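Local coordinates for protein C-type lectin domain family 4, member b1 (Mus musculus, PDB 6LKR) that is a calcium-binding C-type lectin receptor that binds carbohydrate, probably pathogen-derived phosphoglycolipids, and may regulate immune reactivity and dendritic-cell differentiation, at residues 41-46 against 128-133; 60-65 against 124-129; 64-69 against 102-107. All coordinates share one frame; numbering follows the deposited sequence. Where two conformers were deposited one is given.

Contact 1. Residues 41-46 against 128-133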
loop_
_atom_site.group_PDB
_atom_site.type_symbol
_atom_site.label_atom_id
_atom_site.label_comp_id
_atom_site.label_asym_id
_atom_site.label_seq_id
_atom_site.Cartn_x
_atom_site.Cartn_y
_atom_site.Cartn_z
ATOM N N HIS A 41 4.812 3.134 11.194
ATOM C CA HIS A 41 3.358 3.450 11.218
ATOM C C HIS A 41 2.628 2.318 11.940
ATOM O O HIS A 41 3.172 1.189 11.919
ATOM C CB HIS A 41 2.807 3.560 9.788
ATOM C CG HIS A 41 2.937 4.910 9.170
ATOM N ND1 HIS A 41 2.359 6.033 9.724
ATOM C CD2 HIS A 41 3.541 5.314 8.033
ATOM C CE1 HIS A 41 2.620 7.080 8.966
ATOM N NE2 HIS A 41 3.347 6.664 7.921
ATOM N N LEU A 42 1.447 2.579 12.491
ATOM C CA LEU A 42 0.544 1.480 12.905
ATOM C C LEU A 42 0.349 0.601 11.669
ATOM O O LEU A 42 0.344 1.147 10.545
ATOM C CB LEU A 42 -0.790 2.042 13.398
ATOM C CG LEU A 42 -0.781 2.659 14.794
ATOM C CD1 LEU A 42 -2.120 3.322 15.073
ATOM C CD2 LEU A 42 -0.469 1.608 15.858
ATOM N N VAL A 43 0.236 -0.707 11.868
ATOM C CA VAL A 43 0.219 -1.709 10.771
ATOM C C VAL A 43 -0.880 -1.348 9.771
ATOM O O VAL A 43 -1.998 -0.931 10.177
ATOM C CB VAL A 43 0.066 -3.159 11.258
ATOM C CG1 VAL A 43 1.356 -3.655 11.871
ATOM C CG2 VAL A 43 -1.114 -3.351 12.198
ATOM N N VAL A 44 -0.539 -1.517 8.503
ATOM C CA VAL A 44 -1.412 -1.281 7.327
ATOM C C VAL A 44 -1.605 -2.649 6.673
ATOM O O VAL A 44 -0.627 -3.179 6.102
ATOM C CB VAL A 44 -0.761 -0.249 6.391
ATOM C CG1 VAL A 44 -1.493 -0.144 5.066
ATOM C CG2 VAL A 44 -0.643 1.112 7.067
ATOM N N ILE A 45 -2.787 -3.239 6.833
ATOM C CA ILE A 45 -3.012 -4.693 6.576
ATOM C C ILE A 45 -3.724 -4.830 5.232
ATOM O O ILE A 45 -4.949 -4.643 5.193
ATOM C CB ILE A 45 -3.783 -5.358 7.732
ATOM C CG1 ILE A 45 -3.146 -5.008 9.078
ATOM C CG2 ILE A 45 -3.868 -6.866 7.511
ATOM C CD1 ILE A 45 -3.799 -5.657 10.278
ATOM N N HIS A 46 -2.972 -5.148 4.176
ATOM C CA HIS A 46 -3.481 -5.143 2.780
ATOM C C HIS A 46 -3.946 -6.527 2.324
ATOM O O HIS A 46 -4.665 -6.567 1.310
ATOM C CB HIS A 46 -2.436 -4.553 1.832
ATOM C CG HIS A 46 -2.478 -3.062 1.832
ATOM N ND1 HIS A 46 -3.673 -2.368 1.729
ATOM C CD2 HIS A 46 -1.505 -2.132 1.937
ATOM C CE1 HIS A 46 -3.422 -1.071 1.777
ATOM N NE2 HIS A 46 -2.105 -0.902 1.904
ATOM N N VAL A 128 0.651 -2.378 17.156
ATOM C CA VAL A 128 1.679 -3.048 16.305
ATOM C C VAL A 128 2.124 -2.043 15.240
ATOM O O VAL A 128 1.234 -1.406 14.638
ATOM C CB VAL A 128 1.153 -4.338 15.644
ATOM C CG1 VAL A 128 2.283 -5.326 15.398
ATOM C CG2 VAL A 128 0.039 -4.996 16.438
ATOM N N CYS A 129 3.427 -1.899 15.047
ATOM C CA CYS A 129 4.043 -0.945 14.098
ATOM C C CYS A 129 4.651 -1.719 12.937
ATOM O O CYS A 129 5.032 -2.899 13.115
ATOM C CB CYS A 129 5.136 -0.103 14.744
ATOM S SG CYS A 129 4.631 0.791 16.238
ATOM N N GLN A 130 4.774 -1.055 11.798
ATOM C CA GLN A 130 5.454 -1.620 10.617
ATOM C C GLN A 130 6.273 -0.509 9.973
ATOM O O GLN A 130 5.877 0.671 10.076
ATOM C CB GLN A 130 4.445 -2.255 9.652
ATOM C CG GLN A 130 3.839 -1.296 8.649
ATOM C CD GLN A 130 2.916 -1.994 7.676
ATOM O OE1 GLN A 130 2.035 -2.747 8.071
ATOM N NE2 GLN A 130 3.119 -1.745 6.392
ATOM N N MET A 131 7.373 -0.897 9.339
ATOM C CA MET A 131 8.156 -0.014 8.445
ATOM C C MET A 131 8.632 -0.845 7.256
ATOM O O MET A 131 8.598 -2.084 7.348
ATOM C CB MET A 131 9.358 0.572 9.189
ATOM C CG MET A 131 10.307 -0.472 9.722
ATOM S SD MET A 131 11.856 0.254 10.338
ATOM C CE MET A 131 11.234 1.315 11.631
ATOM N N LYS A 132 9.052 -0.180 6.186
ATOM C CA LYS A 132 9.700 -0.834 5.025
ATOM C C LYS A 132 11.048 -1.401 5.479
ATOM O O LYS A 132 11.688 -0.776 6.342
ATOM C CB LYS A 132 9.818 0.161 3.870
ATOM C CG LYS A 132 8.481 0.566 3.263
ATOM C CD LYS A 132 8.535 1.863 2.488
ATOM C CE LYS A 132 7.164 2.396 2.132
ATOM N NZ LYS A 132 6.716 1.909 0.805
ATOM N N LYS A 133 11.417 -2.578 4.968
ATOM C CA LYS A 133 12.729 -3.239 5.200
ATOM C C LYS A 133 13.803 -2.470 4.429
ATOM O O LYS A 133 13.421 -1.616 3.602
ATOM C CB LYS A 133 12.687 -4.700 4.731
ATOM C CG LYS A 133 12.729 -4.896 3.218
ATOM C CD LYS A 133 12.695 -6.346 2.766
ATOM C CE LYS A 133 13.141 -6.530 1.328
ATOM N NZ LYS A 133 12.412 -5.629 0.401
HETATM O O HOH W 1 1.270 -2.492 4.274
#
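In this C-type lectin fold the short strand 41-42 pairs antiparallel with the last strand, 126-132, which runs close to the chain's C-terminus. His41 and Gln130 form a hydrogen-bonded pair: His41 N reaches Gln130 O at 2.9 Å and Gln130 N reaches His41 O at 2.8 Å, both donors lying nearly along the C=O axis. One residue on, Leu42 and Cys129 face each other as a non-hydrogen-bonded pair. Val43 N then donates to Val128 O at 3.0 Å, more bent and from above the carbonyl plane.

Beyond Val43 the ladder ends, and the side chain of Gln130 takes over. Its CB touches Val43 CG1 at 4.1 Å. CG takes the crowded position between backbone N and carbonyl carbon (chi1 87°) and sits near His41 O. From there the chain is extended (chi2 177°), which brings CD to the backbone of Val44. OE1 accepts Val44 N at 2.9 Å in a nearly straight bond (169° at the hydrogen), although the donor stands well above the amide plane. NE2 turns to a water that donates in turn to Val44 O, so the amide grips both polar backbone atoms of Val44, one directly and one through water.

Val43 CG1 packs on Val128 CB at 3.8 Å, while Val43 also touches Ile54 of helix 48-56. Leu42 heads instead to helix 28-37, where Cys35 is disulfide-bonded to Cys129. Glu32 of that helix takes His41 ND1 and Leu42 N on its two carboxylate oxygens. Leu42 CD2 lies 3.7 Å from Val128 O.

Contact 2. Residues 60-65 against 124-129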
loop_
_atom_site.group_PDB
_atom_site.type_symbol
_atom_site.label_atom_id
_atom_site.label_comp_id
_atom_site.label_asym_id
_atom_site.label_seq_id
_atom_site.Cartn_x
_atom_site.Cartn_y
_atom_site.Cartn_z
ATOM N N ILE A 60 -3.076 -13.481 22.208
ATOM C CA ILE A 60 -4.543 -13.689 21.992
ATOM C C ILE A 60 -5.349 -13.053 23.129
ATOM O O ILE A 60 -6.574 -12.911 22.952
ATOM C CB ILE A 60 -4.912 -15.179 21.842
ATOM C CG1 ILE A 60 -4.468 -16.014 23.048
ATOM C CG2 ILE A 60 -4.377 -15.741 20.534
ATOM C CD1 ILE A 60 -5.206 -17.329 23.170
ATOM N N HIS A 61 -4.719 -12.717 24.254
ATOM C CA HIS A 61 -5.399 -12.110 25.430
ATOM C C HIS A 61 -5.439 -10.581 25.328
ATOM O O HIS A 61 -6.013 -9.975 26.245
ATOM C CB HIS A 61 -4.736 -12.547 26.744
ATOM C CG HIS A 61 -4.696 -14.026 26.916
ATOM N ND1 HIS A 61 -5.841 -14.801 26.879
ATOM C CD2 HIS A 61 -3.662 -14.875 27.096
ATOM C CE1 HIS A 61 -5.512 -16.067 27.036
ATOM N NE2 HIS A 61 -4.184 -16.138 27.172
ATOM N N ALA A 62 -4.881 -9.973 24.273
ATOM C CA ALA A 62 -4.783 -8.498 24.151
ATOM C C ALA A 62 -5.421 -8.010 22.844
ATOM O O ALA A 62 -5.485 -8.781 21.877
ATOM C CB ALA A 62 -3.346 -8.071 24.260
ATOM N N ALA A 63 -5.891 -6.763 22.842
ATOM C CA ALA A 63 -6.410 -6.051 21.652
ATOM C C ALA A 63 -5.358 -5.038 21.207
ATOM O O ALA A 63 -4.671 -4.464 22.068
ATOM C CB ALA A 63 -7.730 -5.390 21.958
ATOM N N TYR A 64 -5.193 -4.856 19.900
ATOM C CA TYR A 64 -4.111 -4.007 19.353
ATOM C C TYR A 64 -4.681 -3.051 18.322
ATOM O O TYR A 64 -5.355 -3.513 17.386
ATOM C CB TYR A 64 -3.028 -4.855 18.697
ATOM C CG TYR A 64 -2.363 -5.844 19.613
ATOM C CD1 TYR A 64 -2.998 -7.025 19.957
ATOM C CD2 TYR A 64 -1.084 -5.620 20.099
ATOM C CE1 TYR A 64 -2.386 -7.954 20.780
ATOM C CE2 TYR A 64 -0.455 -6.544 20.915
ATOM C CZ TYR A 64 -1.112 -7.712 21.258
ATOM O OH TYR A 64 -0.517 -8.650 22.042
ATOM N N PHE A 65 -4.379 -1.772 18.479
ATOM C CA PHE A 65 -4.657 -0.750 17.445
ATOM C C PHE A 65 -3.910 -1.114 16.157
ATOM O O PHE A 65 -2.709 -1.480 16.193
ATOM C CB PHE A 65 -4.273 0.645 17.940
ATOM C CG PHE A 65 -5.316 1.313 18.793
ATOM C CD1 PHE A 65 -6.637 1.378 18.378
ATOM C CD2 PHE A 65 -4.978 1.885 20.011
ATOM C CE1 PHE A 65 -7.591 2.012 19.157
ATOM C CE2 PHE A 65 -5.939 2.500 20.798
ATOM C CZ PHE A 65 -7.244 2.566 20.366
ATOM N N LYS A 124 -7.557 3.105 25.547
ATOM C CA LYS A 124 -6.129 2.709 25.526
ATOM C C LYS A 124 -6.057 1.239 25.119
ATOM O O LYS A 124 -6.800 0.419 25.693
ATOM C CB LYS A 124 -5.474 2.998 26.881
ATOM C CG LYS A 124 -5.445 4.478 27.248
ATOM C CD LYS A 124 -5.286 4.760 28.731
ATOM C CE LYS A 124 -3.873 5.126 29.131
ATOM N NZ LYS A 124 -3.865 6.100 30.249
ATOM N N GLN A 125 -5.228 0.921 24.128
ATOM C CA GLN A 125 -4.984 -0.478 23.709
ATOM C C GLN A 125 -3.487 -0.655 23.477
ATOM O O GLN A 125 -2.739 0.353 23.494
ATOM C CB GLN A 125 -5.743 -0.831 22.424
ATOM C CG GLN A 125 -7.208 -0.407 22.402
ATOM C CD GLN A 125 -8.099 -1.203 23.328
ATOM O OE1 GLN A 125 -7.729 -2.250 23.839
ATOM N NE2 GLN A 125 -9.292 -0.687 23.580
ATOM N N LYS A 126 -3.077 -1.895 23.244
ATOM C CA LYS A 126 -1.729 -2.220 22.722
ATOM C C LYS A 126 -1.697 -1.782 21.253
ATOM O O LYS A 126 -2.705 -1.238 20.772
ATOM C CB LYS A 126 -1.452 -3.709 22.948
ATOM C CG LYS A 126 -1.631 -4.157 24.395
ATOM C CD LYS A 126 -0.859 -5.409 24.760
ATOM C CE LYS A 126 -0.812 -5.663 26.253
ATOM N NZ LYS A 126 0.034 -4.667 26.951
ATOM N N SER A 127 -0.585 -1.990 20.571
ATOM C CA SER A 127 -0.465 -1.599 19.151
ATOM C C SER A 127 0.595 -2.460 18.482
ATOM O O SER A 127 1.312 -3.182 19.194
ATOM C CB SER A 127 -0.161 -0.126 19.033
ATOM O OG SER A 127 0.957 0.221 19.835
ATOM N N VAL A 128 0.651 -2.378 17.156
ATOM C CA VAL A 128 1.679 -3.048 16.305
ATOM C C VAL A 128 2.124 -2.043 15.240
ATOM O O VAL A 128 1.234 -1.406 14.638
ATOM C CB VAL A 128 1.153 -4.338 15.644
ATOM C CG1 VAL A 128 2.283 -5.326 15.398
ATOM C CG2 VAL A 128 0.039 -4.996 16.438
ATOM N N CYS A 129 3.427 -1.899 15.047
ATOM C CA CYS A 129 4.043 -0.945 14.098
ATOM C C CYS A 129 4.651 -1.719 12.937
ATOM O O CYS A 129 5.032 -2.899 13.115
ATOM C CB CYS A 129 5.136 -0.103 14.744
ATOM S SG CYS A 129 4.631 0.791 16.238
#
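Two parallel bridges, Tyr64 with Lys126 and Phe65 with Ser127, join strands 64-70 and 126-132 within the mixed sheet of the lectin domain, although the touching parts are strongly splayed. Phe65 N donates to Lys126 O at 2.9 Å; the bond from Lys126 N to Ala63 O, 3.2 Å, is weak and bent. Phe65 O is buried here with no partner in the model.

Tyr64 and Lys126 lie side by side on one face, each with CG anti to its carbonyl carbon (chi1 -60° and -54°). Lys126 CB meets Tyr64 CD2 at 3.5 Å, and its CD lies against Ala62 CB at 3.7 Å before the chain bends at chi4 and NZ leaves for Ser24 O. Val128 CG2 crosses obliquely to Tyr64 CB at 3.8 Å. Phe65 points to the other face, with Ser127; there Gln125 CG, its chain bent at chi2 (-71°), lies over one face of the Phe65 ring in a CH-pi contact, 3.8 Å from its centroid.

The Phe65 ring also meets Trp28 edge-to-face and Ser31 on helix 28-37, and Ile119 of strand 113-119, while Tyr64 OH accepts from Asp59 N in the loop preceding the strand.

Contact 3. Residues 64-69 against 102-107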
loop_
_atom_site.group_PDB
_atom_site.type_symbol
_atom_site.label_atom_id
_atom_site.label_comp_id
_atom_site.label_asym_id
_atom_site.label_seq_id
_atom_site.Cartn_x
_atom_site.Cartn_y
_atom_site.Cartn_z
ATOM N N TYR A 64 -5.193 -4.856 19.900
ATOM C CA TYR A 64 -4.111 -4.007 19.353
ATOM C C TYR A 64 -4.681 -3.051 18.322
ATOM O O TYR A 64 -5.355 -3.513 17.386
ATOM C CB TYR A 64 -3.028 -4.855 18.697
ATOM C CG TYR A 64 -2.363 -5.844 19.613
ATOM C CD1 TYR A 64 -2.998 -7.025 19.957
ATOM C CD2 TYR A 64 -1.084 -5.620 20.099
ATOM C CE1 TYR A 64 -2.386 -7.954 20.780
ATOM C CE2 TYR A 64 -0.455 -6.544 20.915
ATOM C CZ TYR A 64 -1.112 -7.712 21.258
ATOM O OH TYR A 64 -0.517 -8.650 22.042
ATOM N N PHE A 65 -4.379 -1.772 18.479
ATOM C CA PHE A 65 -4.657 -0.750 17.445
ATOM C C PHE A 65 -3.910 -1.114 16.157
ATOM O O PHE A 65 -2.709 -1.480 16.193
ATOM C CB PHE A 65 -4.273 0.645 17.940
ATOM C CG PHE A 65 -5.316 1.313 18.793
ATOM C CD1 PHE A 65 -6.637 1.378 18.378
ATOM C CD2 PHE A 65 -4.978 1.885 20.011
ATOM C CE1 PHE A 65 -7.591 2.012 19.157
ATOM C CE2 PHE A 65 -5.939 2.500 20.798
ATOM C CZ PHE A 65 -7.244 2.566 20.366
ATOM N N ILE A 66 -4.620 -1.015 15.034
ATOM C CA ILE A 66 -4.042 -1.066 13.662
ATOM C C ILE A 66 -4.179 0.323 13.031
ATOM O O ILE A 66 -4.896 1.179 13.602
ATOM C CB ILE A 66 -4.701 -2.182 12.829
ATOM C CG1 ILE A 66 -6.150 -1.858 12.462
ATOM C CG2 ILE A 66 -4.602 -3.509 13.565
ATOM C CD1 ILE A 66 -6.742 -2.801 11.448
ATOM N N GLY A 67 -3.483 0.549 11.914
ATOM C CA GLY A 67 -3.348 1.873 11.281
ATOM C C GLY A 67 -4.516 2.181 10.362
ATOM O O GLY A 67 -4.285 2.697 9.262
ATOM N N LEU A 68 -5.736 1.917 10.818
ATOM C CA LEU A 68 -6.982 2.164 10.052
ATOM C C LEU A 68 -7.860 3.105 10.877
ATOM O O LEU A 68 -8.065 2.847 12.069
ATOM C CB LEU A 68 -7.701 0.838 9.783
ATOM C CG LEU A 68 -8.847 0.909 8.769
ATOM C CD1 LEU A 68 -8.328 1.254 7.380
ATOM C CD2 LEU A 68 -9.612 -0.403 8.713
ATOM N N TRP A 69 -8.356 4.175 10.266
ATOM C CA TRP A 69 -9.241 5.128 10.970
ATOM C C TRP A 69 -10.285 5.659 9.994
ATOM O O TRP A 69 -10.055 5.645 8.773
ATOM C CB TRP A 69 -8.446 6.249 11.650
ATOM C CG TRP A 69 -7.711 7.145 10.706
ATOM C CD1 TRP A 69 -6.596 6.841 9.982
ATOM C CD2 TRP A 69 -8.015 8.523 10.413
ATOM N NE1 TRP A 69 -6.208 7.920 9.234
ATOM C CE2 TRP A 69 -7.051 8.968 9.483
ATOM C CE3 TRP A 69 -9.007 9.412 10.834
ATOM C CZ2 TRP A 69 -7.050 10.265 8.974
ATOM C CZ3 TRP A 69 -9.014 10.692 10.319
ATOM C CH2 TRP A 69 -8.049 11.110 9.403
ATOM N N LYS A 102 -14.184 5.530 15.549
ATOM C CA LYS A 102 -13.418 6.024 14.371
ATOM C C LYS A 102 -12.063 5.314 14.221
ATOM O O LYS A 102 -11.425 5.507 13.178
ATOM C CB LYS A 102 -13.247 7.541 14.473
ATOM C CG LYS A 102 -14.548 8.334 14.453
ATOM C CD LYS A 102 -15.349 8.128 13.189
ATOM C CE LYS A 102 -16.466 9.130 13.012
ATOM N NZ LYS A 102 -17.418 8.699 11.959
ATOM N N CYS A 103 -11.646 4.510 15.198
ATOM C CA CYS A 103 -10.347 3.794 15.186
ATOM C C CYS A 103 -10.607 2.292 15.235
ATOM O O CYS A 103 -11.759 1.883 15.491
ATOM C CB CYS A 103 -9.448 4.251 16.329
ATOM S SG CYS A 103 -8.871 5.953 16.107
ATOM N N VAL A 104 -9.587 1.500 14.923
ATOM C CA VAL A 104 -9.751 0.047 14.644
ATOM C C VAL A 104 -8.720 -0.731 15.449
ATOM O O VAL A 104 -7.535 -0.343 15.463
ATOM C CB VAL A 104 -9.665 -0.257 13.138
ATOM C CG1 VAL A 104 -9.856 -1.737 12.833
ATOM C CG2 VAL A 104 -10.685 0.561 12.368
ATOM N N THR A 105 -9.187 -1.784 16.112
ATOM C CA THR A 105 -8.321 -2.750 16.828
ATOM C C THR A 105 -8.466 -4.125 16.192
ATOM O O THR A 105 -9.487 -4.371 15.513
ATOM C CB THR A 105 -8.664 -2.872 18.314
ATOM O OG1 THR A 105 -10.065 -3.132 18.433
ATOM C CG2 THR A 105 -8.281 -1.632 19.083
ATOM N N VAL A 106 -7.457 -4.959 16.387
ATOM C CA VAL A 106 -7.523 -6.387 16.003
ATOM C C VAL A 106 -7.475 -7.152 17.324
ATOM O O VAL A 106 -6.669 -6.790 18.203
ATOM C CB VAL A 106 -6.413 -6.771 15.007
ATOM C CG1 VAL A 106 -5.022 -6.534 15.577
ATOM C CG2 VAL A 106 -6.567 -8.205 14.531
ATOM N N TYR A 107 -8.349 -8.138 17.485
ATOM C CA TYR A 107 -8.430 -8.941 18.727
ATOM C C TYR A 107 -8.974 -10.324 18.385
ATOM O O TYR A 107 -9.506 -10.542 17.279
ATOM C CB TYR A 107 -9.244 -8.209 19.795
ATOM C CG TYR A 107 -10.737 -8.417 19.739
ATOM C CD1 TYR A 107 -11.547 -7.628 18.939
ATOM C CD2 TYR A 107 -11.345 -9.375 20.534
ATOM C CE1 TYR A 107 -12.922 -7.804 18.910
ATOM C CE2 TYR A 107 -12.716 -9.568 20.513
ATOM C CZ TYR A 107 -13.509 -8.779 19.700
ATOM O OH TYR A 107 -14.855 -8.982 19.681
#
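Three backbone bonds tie strand 64-66 antiparallel to strand 103-107 in the mixed sheet of the C-type lectin domain. Tyr64 N bonds to Val106 O (3.0 Å) and Val106 N to Tyr64 O (2.7 Å); in both, the donor lies in the plane of the accepting carbonyl. In the bond from Ile66 N to Val104 O, also 3.0 Å, the donor stands above the plane of the Val104 carbonyl.

Between them Phe65 and Thr105 form a non-hydrogen-bonded pair. Thr105 CG2, anti to its carbonyl carbon, meets Phe65 CD1 at 3.5 Å, and Val104 O lies at the edge of the same ring, in its plane. On the other face Ile66 straddles two valines. Its CG1 takes the crowded position (chi1 70°) and its extended chi2 brings CD1 to 3.6 Å from Val104 CG1, while CG2 meets Val106 CG1 at 3.7 Å. Val104 CG2 is turned to Leu68, whose CD2 lies alongside at 3.9 Å.

What brings Leu68 there is the inverse gamma turn centred on Gly67, with a weak Leu68 N to Ile66 O bond, where the chain turns a corner. Farther along, Trp69 CA makes a CA-H...O contact with Lys102 O, 3.1 Å. Cys103 is fixed by its disulfide to Cys121.

Trp116 of strand 113-119 packs on Ile66 and Val104, Trp76 and Trp78 of strand 76-78 touch Leu68, and Trp28 of helix 28-37 covers Phe65, Trp69 and Cys103.

The three contacts follow one sheet: strand 126-132 serves contacts 1 and 2, and strand 64-70 serves contacts 2 and 3. Contact 1 meets contact 3 directly, where Val43 O lies 2.7 Å from Gly67 N, a probable hydrogen bond at the corner of the chain. Contacts 1 and 2 touch through Leu42 CD2, 3.6 Å from Ser127 CB; contacts 2 and 3 touch where Gln125 CG is 3.7 Å from Thr105 CG2. Contact 3 lies nearest the calcium site: the side chain of Thr105 is about 4 Å from that of the calcium ligand Asn117 and about 7 Å from the ion. Contact 1 lies away from this site.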